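Local coordinates for uncharacterized protein (PDB 5D66) that is of unknown function but folds as an ankyrin repeat domain, a scaffold that in other proteins commonly mediates protein-protein binding, at residues A64-N67 / I68-P72. Residues are numbered along the deposited sequence; the frame is centred on the assembly and turned at random.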
# COMPACT_ATOMS: atom_id res chain seq x y z
N ALA A 64 5.65 -3.97 -11.55
CA ALA A 64 6.56 -3.13 -12.31
C ALA A 64 6.68 -1.79 -11.58
O ALA A 64 5.69 -1.27 -11.10
CB ALA A 64 6.05 -2.93 -13.73
N LYS A 65 7.88 -1.24 -11.54
CA LYS A 65 8.16 0.01 -10.85
C LYS A 65 8.36 1.20 -11.79
O LYS A 65 8.84 1.05 -12.88
CB LYS A 65 9.33 -0.11 -9.87
CG LYS A 65 8.93 -0.81 -8.54
CD LYS A 65 10.06 -0.90 -7.57
CE LYS A 65 9.58 -1.31 -6.15
NZ LYS A 65 10.79 -1.49 -5.30
N ASP A 66 8.04 2.35 -11.26
CA ASP A 66 8.32 3.65 -11.88
C ASP A 66 9.56 4.27 -11.27
O ASP A 66 10.20 3.71 -10.36
CB ASP A 66 7.08 4.52 -11.83
CG ASP A 66 6.80 5.19 -10.49
OD1 ASP A 66 7.51 4.89 -9.51
OD2 ASP A 66 5.88 6.05 -10.49
N ASN A 67 9.85 5.48 -11.66
CA ASN A 67 11.12 6.14 -11.29
C ASN A 67 11.09 6.72 -9.88
O ASN A 67 12.13 7.28 -9.49
CB ASN A 67 11.49 7.19 -12.35
CG ASN A 67 10.53 8.32 -12.45
OD1 ASN A 67 9.82 8.62 -11.50
ND2 ASN A 67 10.59 9.07 -13.54
N ILE A 68 10.06 6.50 -9.09
CA ILE A 68 10.07 6.71 -7.62
C ILE A 68 9.79 5.42 -6.87
O ILE A 68 9.49 5.49 -5.68
CB ILE A 68 9.18 7.87 -7.17
CG1 ILE A 68 7.69 7.62 -7.42
CG2 ILE A 68 9.67 9.17 -7.83
CD1 ILE A 68 6.77 8.62 -6.81
N GLN A 69 9.98 4.27 -7.49
CA GLN A 69 9.80 2.94 -6.87
C GLN A 69 8.36 2.63 -6.47
O GLN A 69 8.14 1.73 -5.68
CB GLN A 69 10.77 2.71 -5.70
CG GLN A 69 12.25 2.78 -6.10
CD GLN A 69 13.06 1.83 -5.16
OE1 GLN A 69 12.78 0.64 -5.01
NE2 GLN A 69 14.15 2.35 -4.63
N ASP A 70 7.39 3.27 -7.10
CA ASP A 70 6.00 2.87 -6.97
C ASP A 70 5.71 1.77 -7.97
O ASP A 70 6.13 1.80 -9.12
CB ASP A 70 5.05 4.02 -7.21
CG ASP A 70 4.95 4.94 -6.03
OD1 ASP A 70 5.21 4.54 -4.87
OD2 ASP A 70 4.42 6.06 -6.27
N SER A 71 4.90 0.81 -7.55
CA SER A 71 4.24 -0.16 -8.41
C SER A 71 2.75 0.01 -8.28
O SER A 71 2.25 0.59 -7.29
CB SER A 71 4.61 -1.60 -8.07
OG SER A 71 4.10 -1.91 -6.78
N PRO A 72 1.97 -0.59 -9.18
CA PRO A 72 0.51 -0.53 -9.03
C PRO A 72 0.03 -1.04 -7.65
O PRO A 72 -0.77 -0.39 -7.01
CB PRO A 72 -0.02 -1.32 -10.23
CG PRO A 72 1.06 -1.06 -11.27
CD PRO A 72 2.35 -1.04 -10.53
O HOH W 1 4.97 1.23 -11.79
O HOH W 2 3.97 6.94 -8.85
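The hairpin-like loop of this ankyrin repeat domain, between helix 49-57 and helix 72-79, turns through a type I beta turn from Asp66 to Gln69. Gln69 N donates to Asp66 O at 2.9 Å, from above the carbonyl plane. One step further from the tip, Asp66 N donates to Asp70 O, also 2.9 Å.

The Asp66 carboxylate braces the turn. Its CG sits between the backbone N and the carbonyl carbon. This torsion (chi1 79°) sets OD1 between the backbone N-H groups of Ile68 and Asp70. There OD1 accepts from Ile68 N at 3.0 Å and from Asp70 N at 2.9 Å. The two donors come from opposite faces of the carboxylate plane. Ile68 CG1 also packs 3.4 Å from Asp66 OD1.

Asp66 and Asp70 run side by side, their carboxylate planes 27° apart. A water donates to OD2 of each, and Arg45 forms a salt bridge with Asp66 OD2; both probably ease the repulsion between the acids. A second water bridges Ala64 O and Asp70 O.

The extended Lys65 chain crosses the Gln69 side chain at a slant. Lys65 NZ donates to Gln69 OE1 at 2.9 Å, in the carbonyl plane, and also to Thr98 O, in the loop between helices 82-90 and 106-111. Ser71 CB lies 3.2 Å from Ala64 O, while Ser71 OG N-caps helix 72-79 through Leu74 N. Pro72 starts that helix and packs on Leu40, Met41 and Thr44 of helix 39-45.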